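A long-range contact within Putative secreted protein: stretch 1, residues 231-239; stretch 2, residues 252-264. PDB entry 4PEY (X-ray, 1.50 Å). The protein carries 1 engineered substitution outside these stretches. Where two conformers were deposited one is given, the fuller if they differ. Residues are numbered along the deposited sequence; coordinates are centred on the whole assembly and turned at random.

Stretch 1 (231-239) DYKVFVPAK
Stretch 2, residues 252-264: TPEGESLPLDQFY

Residues 231-237 and 255-259 form two antiparallel strands whose axes approach to 4.4 Å with 143° between their N-to-C directions. The register sets Lys-233 against Pro-259 and steps residue by residue to Pro-237 against Gly-255. CA-CA distances alternate accordingly: 5.1 Å at the hydrogen-bonded pairs Val-234/Leu-258 and Val-236/Glu-256, but 4.3 Å at Lys-233/Pro-259, 4.6 Å at Phe-235/Ser-257 and 4.2 Å at Pro-237/Gly-255.

Tyr-232 (phi/psi -70/134, chi1 m) accepts a hydrogen bond at O from Leu-260 N (3.1 Å, 151°), where stretch 2 enters a 3-10 segment; its CB packs 3.7 Å from Leu-260 CD2. Lys-233 (-140/165; m, t, t, t) is extended, its CD 4.0 Å from Ser-257 CB. Its NZ donates to a water at 3.2 Å, which in turn donates a weak bond to Ser-257 O at 3.4 Å.

Val-234 (-113/125, chi1 t) makes a reciprocal pair: Val-234 N to Leu-258 O and Leu-258 N to Val-234 O, both 2.8 Å, at 163° and 177°. Its CG2 meets Phe-263 CZ at 3.5 Å.

Phe-235 (-86/133, chi1 t, chi2 70°) shares its sheet face with Ser-257. The end of its ring comes nearer to stretch 2, bringing CZ to 3.9 Å from Pro-253 CG, while Ser-257 OG lies at the ring edge, 3.5 Å from CD1.

Val-236 (-120/93, chi1 t) repeats the reciprocal pairing: Val-236 N to Glu-256 O, 2.8 Å, and Glu-256 N to Val-236 O, 3.1 Å. On the face shared by Val-234, Val-236, Glu-256 and Leu-258, Val-236 CG2 lies 3.8 Å from Leu-258 CD1 (m, t).

Pro-237 (-58/144) directs CB away. At Gly-255 (163/-174) a CB would clash, 2.6 Å from Val-236 O and 2.7 Å from Phe-235 CZ, and the backbone angles would jam it against the preceding carbonyl O. Just past the last bridge, Ala-238 N donates a hydrogen bond to Glu-254 O (3.0 Å, 176°).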

# COMPACT_ATOMS: atom_id res chain seq x y z
N ASP A 231 -0.88 -23.67 18.27
CA ASP A 231 -1.43 -23.87 16.93
C ASP A 231 -1.43 -22.59 16.09
O ASP A 231 -1.94 -21.57 16.52
CB ASP A 231 -2.86 -24.39 17.03
CG ASP A 231 -2.95 -25.72 17.73
OD1 ASP A 231 -2.06 -26.56 17.51
OD2 ASP A 231 -3.91 -25.92 18.50
N TYR A 232 -0.88 -22.67 14.88
CA TYR A 232 -0.96 -21.53 13.95
C TYR A 232 -2.39 -21.36 13.46
O TYR A 232 -3.05 -22.33 13.08
CB TYR A 232 -0.02 -21.71 12.75
CG TYR A 232 1.43 -21.43 13.04
CD1 TYR A 232 1.88 -20.13 13.29
CD2 TYR A 232 2.37 -22.45 13.05
CE1 TYR A 232 3.22 -19.87 13.55
CE2 TYR A 232 3.70 -22.20 13.31
CZ TYR A 232 4.12 -20.92 13.56
OH TYR A 232 5.45 -20.68 13.82
N LYS A 233 -2.86 -20.11 13.48
CA LYS A 233 -4.15 -19.74 12.91
C LYS A 233 -4.01 -18.41 12.20
O LYS A 233 -3.03 -17.69 12.40
CB LYS A 233 -5.22 -19.64 14.00
CG LYS A 233 -5.39 -20.90 14.82
CD LYS A 233 -6.60 -20.85 15.71
CE LYS A 233 -6.74 -22.15 16.49
NZ LYS A 233 -7.88 -22.12 17.46
N VAL A 234 -4.99 -18.07 11.37
CA VAL A 234 -5.06 -16.74 10.80
C VAL A 234 -6.28 -16.03 11.36
O VAL A 234 -7.40 -16.56 11.29
CB VAL A 234 -5.10 -16.78 9.26
CG1 VAL A 234 -5.39 -15.38 8.71
CG2 VAL A 234 -3.79 -17.33 8.71
N PHE A 235 -6.06 -14.86 11.95
CA PHE A 235 -7.17 -14.09 12.50
C PHE A 235 -7.75 -13.23 11.40
O PHE A 235 -7.01 -12.58 10.66
CB PHE A 235 -6.74 -13.22 13.68
CG PHE A 235 -7.89 -12.57 14.39
CD1 PHE A 235 -8.78 -13.34 15.13
CD2 PHE A 235 -8.11 -11.21 14.29
CE1 PHE A 235 -9.86 -12.74 15.78
CE2 PHE A 235 -9.18 -10.61 14.94
CZ PHE A 235 -10.06 -11.38 15.67
N VAL A 236 -9.08 -13.25 11.31
CA VAL A 236 -9.81 -12.53 10.26
C VAL A 236 -10.74 -11.51 10.91
O VAL A 236 -11.87 -11.83 11.29
CB VAL A 236 -10.62 -13.49 9.36
CG1 VAL A 236 -11.29 -12.72 8.24
CG2 VAL A 236 -9.71 -14.57 8.79
N PRO A 237 -10.27 -10.27 11.08
CA PRO A 237 -11.09 -9.23 11.71
C PRO A 237 -12.41 -8.99 10.99
O PRO A 237 -12.48 -9.06 9.76
CB PRO A 237 -10.19 -7.98 11.63
CG PRO A 237 -8.80 -8.55 11.63
CD PRO A 237 -8.89 -9.81 10.82
N ALA A 238 -13.45 -8.70 11.77
CA ALA A 238 -14.75 -8.31 11.23
C ALA A 238 -14.69 -6.85 10.77
O ALA A 238 -13.87 -6.07 11.26
CB ALA A 238 -15.83 -8.49 12.27
N LYS A 239 -15.57 -6.47 9.85
CA LYS A 239 -15.54 -5.10 9.35
C LYS A 239 -16.13 -4.13 10.37
O LYS A 239 -16.96 -4.50 11.21
CB LYS A 239 -16.27 -4.98 8.00
CG LYS A 239 -17.75 -4.70 8.05
CD LYS A 239 -18.27 -4.42 6.62
CE LYS A 239 -19.74 -4.02 6.62
NZ LYS A 239 -20.61 -5.11 7.15
N THR A 252 -10.91 -8.18 23.51
CA THR A 252 -11.23 -9.20 22.51
C THR A 252 -11.70 -8.63 21.16
O THR A 252 -12.84 -8.20 21.02
CB THR A 252 -12.32 -10.16 23.03
OG1 THR A 252 -13.62 -9.58 22.83
CG2 THR A 252 -12.12 -10.46 24.51
N PRO A 253 -10.80 -8.64 20.17
CA PRO A 253 -11.16 -8.13 18.84
C PRO A 253 -12.22 -8.99 18.16
O PRO A 253 -12.18 -10.22 18.24
CB PRO A 253 -9.83 -8.17 18.08
CG PRO A 253 -9.03 -9.22 18.78
CD PRO A 253 -9.41 -9.13 20.23
N GLU A 254 -13.18 -8.34 17.51
CA GLU A 254 -14.25 -9.04 16.79
C GLU A 254 -13.72 -9.69 15.51
O GLU A 254 -13.09 -9.02 14.69
CB GLU A 254 -15.37 -8.05 16.47
CG GLU A 254 -16.62 -8.68 15.89
CD GLU A 254 -17.80 -7.73 15.95
OE1 GLU A 254 -17.71 -6.70 16.66
OE2 GLU A 254 -18.83 -8.00 15.28
N GLY A 255 -13.98 -10.98 15.34
CA GLY A 255 -13.50 -11.70 14.17
C GLY A 255 -13.51 -13.22 14.30
O GLY A 255 -14.00 -13.77 15.28
N GLU A 256 -12.97 -13.89 13.29
CA GLU A 256 -12.94 -15.35 13.21
C GLU A 256 -11.50 -15.83 13.12
O GLU A 256 -10.66 -15.15 12.55
CB GLU A 256 -13.74 -15.83 11.98
CG GLU A 256 -13.94 -17.33 11.85
CD GLU A 256 -14.45 -17.74 10.46
OE1 GLU A 256 -14.59 -16.86 9.59
OE2 GLU A 256 -14.70 -18.95 10.26
N SER A 257 -11.20 -17.00 13.69
CA SER A 257 -9.88 -17.60 13.53
C SER A 257 -9.94 -18.82 12.63
O SER A 257 -10.75 -19.73 12.85
CB SER A 257 -9.28 -17.98 14.89
OG SER A 257 -8.98 -16.82 15.66
N LEU A 258 -9.07 -18.84 11.62
CA LEU A 258 -8.98 -19.98 10.70
C LEU A 258 -7.73 -20.80 11.00
O LEU A 258 -6.63 -20.27 10.96
CB LEU A 258 -8.93 -19.49 9.26
CG LEU A 258 -10.13 -18.69 8.74
CD1 LEU A 258 -9.81 -18.10 7.38
CD2 LEU A 258 -11.37 -19.58 8.68
N PRO A 259 -7.90 -22.09 11.31
CA PRO A 259 -6.72 -22.94 11.52
C PRO A 259 -5.82 -23.03 10.28
O PRO A 259 -6.33 -22.99 9.15
CB PRO A 259 -7.33 -24.32 11.84
CG PRO A 259 -8.72 -24.02 12.31
CD PRO A 259 -9.16 -22.83 11.52
N LEU A 260 -4.52 -23.16 10.50
CA LEU A 260 -3.56 -23.26 9.41
C LEU A 260 -3.86 -24.44 8.48
O LEU A 260 -3.54 -24.39 7.29
CB LEU A 260 -2.13 -23.38 9.96
CG LEU A 260 -1.00 -23.38 8.94
CD1 LEU A 260 -0.93 -22.05 8.22
CD2 LEU A 260 0.34 -23.70 9.61
N ASP A 261 -4.48 -25.50 9.00
CA ASP A 261 -4.75 -26.65 8.15
C ASP A 261 -5.88 -26.37 7.16
O ASP A 261 -6.19 -27.21 6.30
CB ASP A 261 -5.01 -27.93 8.98
CG ASP A 261 -6.33 -27.92 9.77
OD1 ASP A 261 -7.20 -27.06 9.56
OD2 ASP A 261 -6.49 -28.83 10.61
N GLN A 262 -6.49 -25.19 7.25
CA GLN A 262 -7.48 -24.79 6.25
C GLN A 262 -6.85 -23.90 5.18
O GLN A 262 -7.55 -23.35 4.32
CB GLN A 262 -8.67 -24.10 6.92
CG GLN A 262 -9.51 -25.05 7.77
CD GLN A 262 -10.64 -24.36 8.51
OE1 GLN A 262 -11.01 -23.23 8.20
NE2 GLN A 262 -11.18 -25.04 9.52
N PHE A 263 -5.53 -23.77 5.23
CA PHE A 263 -4.76 -23.02 4.24
C PHE A 263 -3.88 -23.94 3.41
O PHE A 263 -3.22 -24.83 3.96
CB PHE A 263 -3.86 -21.97 4.92
CG PHE A 263 -4.59 -20.74 5.35
CD1 PHE A 263 -5.39 -20.75 6.48
CD2 PHE A 263 -4.44 -19.55 4.65
CE1 PHE A 263 -6.06 -19.61 6.89
CE2 PHE A 263 -5.10 -18.40 5.04
CZ PHE A 263 -5.91 -18.43 6.16
N TYR A 264 -3.85 -23.73 2.10
CA TYR A 264 -2.78 -24.29 1.28
C TYR A 264 -1.55 -23.41 1.48
O TYR A 264 -1.59 -22.21 1.20
CB TYR A 264 -3.17 -24.34 -0.20
CG TYR A 264 -2.06 -24.81 -1.12
CD1 TYR A 264 -1.34 -25.96 -0.83
CD2 TYR A 264 -1.74 -24.11 -2.27
CE1 TYR A 264 -0.32 -26.39 -1.68
CE2 TYR A 264 -0.72 -24.53 -3.11
CZ TYR A 264 -0.01 -25.67 -2.81
OH TYR A 264 1.00 -26.09 -3.65
O HOH W 1 -10.22 -22.01 15.27